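Protein tyrosine phosphatase-like protein (Leishmania major, PDB 3S4O) dephosphorylates phosphotyrosine in proteins and may act as a virulence factor that supports survival of the parasite inside host macrophages. Local coordinates at residues V52-P57 with I112-V117. Numbering follows the deposited sequence. Where two conformers were deposited one is given.
With THJ (thiosulfate), chain C.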
ATOM      1  N   VAL A  52      -4.150  -3.976   3.329  1.00 25.62           N
ATOM      2  CA  VAL A  52      -4.684  -4.350   2.021  1.00 25.75           C
ATOM      3  C   VAL A  52      -4.005  -5.626   1.555  1.00 27.17           C
ATOM      4  O   VAL A  52      -2.774  -5.690   1.423  1.00 26.65           O
ATOM      5  CB  VAL A  52      -4.473  -3.226   0.978  1.00 24.88           C
ATOM      6  CG1 VAL A  52      -5.053  -3.615  -0.395  1.00 24.49           C
ATOM      7  CG2 VAL A  52      -5.103  -1.933   1.463  1.00 24.05           C
ATOM      8  N   ARG A  53      -4.794  -6.665   1.345  1.00 28.90           N
ATOM      9  CA  ARG A  53      -4.231  -7.871   0.752  1.00 32.36           C
ATOM     10  C   ARG A  53      -4.701  -8.006  -0.678  1.00 31.72           C
ATOM     11  O   ARG A  53      -5.899  -7.995  -0.959  1.00 30.75           O
ATOM     12  CB  ARG A  53      -4.503  -9.133   1.568  1.00 36.83           C
ATOM     13  CG  ARG A  53      -5.926  -9.437   1.855  1.00 40.32           C
ATOM     14  CD  ARG A  53      -6.013 -10.466   2.981  1.00 43.75           C
ATOM     15  NE  ARG A  53      -7.357 -11.013   3.095  1.00 44.99           N
ATOM     16  CZ  ARG A  53      -7.670 -12.145   3.716  1.00 46.25           C
ATOM     17  NH1 ARG A  53      -6.736 -12.885   4.302  1.00 47.27           N
ATOM     18  NH2 ARG A  53      -8.936 -12.535   3.744  1.00 46.98           N
ATOM     19  N   VAL A  54      -3.731  -8.118  -1.577  1.00 32.15           N
ATOM     20  CA  VAL A  54      -4.006  -8.168  -3.001  1.00 33.67           C
ATOM     21  C   VAL A  54      -3.808  -9.581  -3.571  1.00 36.93           C
ATOM     22  O   VAL A  54      -3.849  -9.753  -4.782  1.00 37.38           O
ATOM     23  CB  VAL A  54      -3.167  -7.117  -3.776  1.00 32.51           C
ATOM     24  CG1 VAL A  54      -3.613  -5.703  -3.405  1.00 31.36           C
ATOM     25  CG2 VAL A  54      -1.686  -7.268  -3.501  1.00 32.88           C
ATOM     26  N   CYS A  55      -3.658 -10.572  -2.681  1.00 41.42           N
ATOM     27  CA  CYS A  55      -3.439 -11.981  -3.056  0.50 44.72           C
ATOM     28  C   CYS A  55      -4.655 -12.776  -2.637  1.00 47.18           C
ATOM     29  O   CYS A  55      -5.548 -12.242  -1.983  1.00 47.93           O
ATOM     30  CB  CYS A  55      -2.225 -12.575  -2.319  0.50 45.96           C
ATOM     31  SG  CYS A  55      -2.363 -12.507  -0.487  0.50 49.61           S
ATOM     32  N   GLY A  56      -4.685 -14.063  -2.981  1.00 49.63           N
ATOM     33  CA  GLY A  56      -5.779 -14.931  -2.554  1.00 51.65           C
ATOM     34  C   GLY A  56      -5.605 -15.244  -1.069  1.00 53.93           C
ATOM     35  O   GLY A  56      -4.473 -15.508  -0.634  1.00 55.62           O
ATOM     36  N   PRO A  57      -6.692 -15.188  -0.278  1.00 51.94           N
ATOM     37  CA  PRO A  57      -6.581 -15.365   1.183  1.00 50.45           C
ATOM     38  C   PRO A  57      -5.718 -16.561   1.554  1.00 50.73           C
ATOM     39  O   PRO A  57      -5.864 -17.637   0.980  1.00 51.55           O
ATOM     40  CB  PRO A  57      -8.025 -15.603   1.638  1.00 51.36           C
ATOM     41  CG  PRO A  57      -8.877 -15.497   0.409  1.00 52.06           C
ATOM     42  CD  PRO A  57      -7.992 -15.679  -0.765  1.00 51.81           C
ATOM     43  N   ILE A 112      -0.313   2.625   6.038  1.00 28.30           N
ATOM     44  CA  ILE A 112      -1.176   1.728   5.303  1.00 27.74           C
ATOM     45  C   ILE A 112      -0.327   0.588   4.809  1.00 28.02           C
ATOM     46  O   ILE A 112       0.660   0.800   4.116  1.00 28.94           O
ATOM     47  CB  ILE A 112      -1.875   2.454   4.135  1.00 28.09           C
ATOM     48  CG1 ILE A 112      -2.861   3.495   4.699  1.00 28.83           C
ATOM     49  CG2 ILE A 112      -2.582   1.455   3.189  1.00 27.07           C
ATOM     50  CD1 ILE A 112      -3.017   4.692   3.825  1.00 28.63           C
ATOM     51  N   GLY A 113      -0.693  -0.623   5.204  1.00 27.92           N
ATOM     52  CA  GLY A 113       0.052  -1.819   4.831  1.00 28.47           C
ATOM     53  C   GLY A 113      -0.525  -2.501   3.612  1.00 27.64           C
ATOM     54  O   GLY A 113      -1.730  -2.475   3.386  1.00 27.20           O
ATOM     55  N   VAL A 114       0.358  -3.102   2.821  1.00 28.27           N
ATOM     56  CA  VAL A 114      -0.020  -3.842   1.631  1.00 28.50           C
ATOM     57  C   VAL A 114       0.839  -5.097   1.484  1.00 30.13           C
ATOM     58  O   VAL A 114       2.055  -5.025   1.484  1.00 29.85           O
ATOM     59  CB  VAL A 114       0.106  -2.996   0.338  1.00 28.08           C
ATOM     60  CG1 VAL A 114      -0.577  -3.703  -0.819  1.00 28.10           C
ATOM     61  CG2 VAL A 114      -0.493  -1.612   0.516  1.00 27.35           C
ATOM     62  N   HIS A 115       0.191  -6.250   1.368  1.00 31.63           N
ATOM     63  CA  HIS A 115       0.911  -7.501   1.133  1.00 35.22           C
ATOM     64  C   HIS A 115       0.290  -8.364   0.048  1.00 36.37           C
ATOM     65  O   HIS A 115      -0.891  -8.267  -0.253  1.00 33.40           O
ATOM     66  CB  HIS A 115       1.089  -8.310   2.436  1.00 36.97           C
ATOM     67  CG  HIS A 115      -0.150  -9.001   2.915  1.00 37.11           C
ATOM     68  ND1 HIS A 115      -0.618 -10.164   2.343  1.00 38.31           N
ATOM     69  CD2 HIS A 115      -0.995  -8.716   3.935  1.00 36.26           C
ATOM     70  CE1 HIS A 115      -1.714 -10.548   2.969  1.00 38.02           C
ATOM     71  NE2 HIS A 115      -1.961  -9.690   3.945  1.00 37.33           N
ATOM     72  N   CYS A 116       1.125  -9.200  -0.550  1.00 42.62           N
ATOM     73  CA  CYS A 116       0.649 -10.287  -1.384  1.00 48.69           C
ATOM     74  C   CYS A 116       1.390 -11.551  -0.930  1.00 52.46           C
ATOM     75  O   CYS A 116       1.041 -12.129   0.096  1.00 57.28           O
ATOM     76  CB  CYS A 116       0.840  -9.953  -2.861  1.00 53.49           C
ATOM     77  SG  CYS A 116      -0.184 -10.872  -4.073  1.00 60.65           S
ATOM     78  N   VAL A 117       2.387 -11.992  -1.696  1.00 57.49           N
ATOM     79  CA  VAL A 117       3.359 -12.986  -1.232  1.00 59.29           C
ATOM     80  C   VAL A 117       4.775 -12.414  -1.286  1.00 61.38           C
ATOM     81  O   VAL A 117       5.323 -12.035  -0.251  1.00 61.65           O
ATOM     82  CB  VAL A 117       3.300 -14.305  -2.038  1.00 61.54           C
ATOM     83  CG1 VAL A 117       3.969 -15.424  -1.245  1.00 65.78           C
ATOM     84  CG2 VAL A 117       1.868 -14.676  -2.384  1.00 58.57           C
TER
HETATM   85  S1  THJ C 170       3.598 -10.085  -5.492  1.00 64.94           S
HETATM   86  O1  THJ C 170       2.413 -10.199  -6.371  1.00 58.10           O
HETATM   87  O2  THJ C 170       4.792  -9.799  -6.323  1.00 64.69           O
HETATM   88  O3  THJ C 170       3.826 -11.370  -4.790  1.00 62.74           O
HETATM   89  S2  THJ C 170       3.328  -8.651  -4.207  1.00 55.55           S
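Val52 and Arg53 pair in parallel with Val114 and His115 where strands 48-53 and 111-115 of the phosphatase's central sheet end side by side; the second runs directly into the P-loop, Cys116 to Arg122, of the HCX5R motif of tyrosine phosphatases. Three backbone hydrogen bonds join the strand ends. Val52 N donates to Gly113 O (2.8 Å). Val52 O in turn accepts from His115 N (3.0 Å). The third bond, nearly straight, runs from Val54 N to His115 O (3.1 Å). A CA-H...O contact from Val114 CA adds a second approach to Val52 O.

On the face bearing the valines, Val52 CB lies 4.3 Å from Val114 CG1, and Trp90 of helix 84-103 touches both residues. Farther along, the CG2 methyl of Val54 meets Cys116 CB at 3.7 Å, while its side chain also packs on Arg122 and Leu126 of helix 122-133.

The other face carries Arg53 and His115. With CG placed between the backbone N and carbonyl carbon (chi1 75°), the imidazole leans across toward the partner strand, bringing CE1 to 3.4 Å from Arg53 CB; Arg53 CA sits over one ring face, toward its rim. NE2 is hydrogen-bonded to Tyr59 OH and ND1 makes a weak bond to Cys116 O, which together would limit rotation of the ring. The guanidinium of Arg53 leads away to Ser73 OG and Tyr59 O.

Beyond the paired residues, Cys55 approaches Cys116, the predicted phosphocysteine nucleophile, beside the bound thiosulfate. The two cysteines are known to form a disulfide, but in one of the two conformers of Cys55 that bond is open: Cys55 SG, turned toward the histidine, stands 4.5 Å from Cys116 SG.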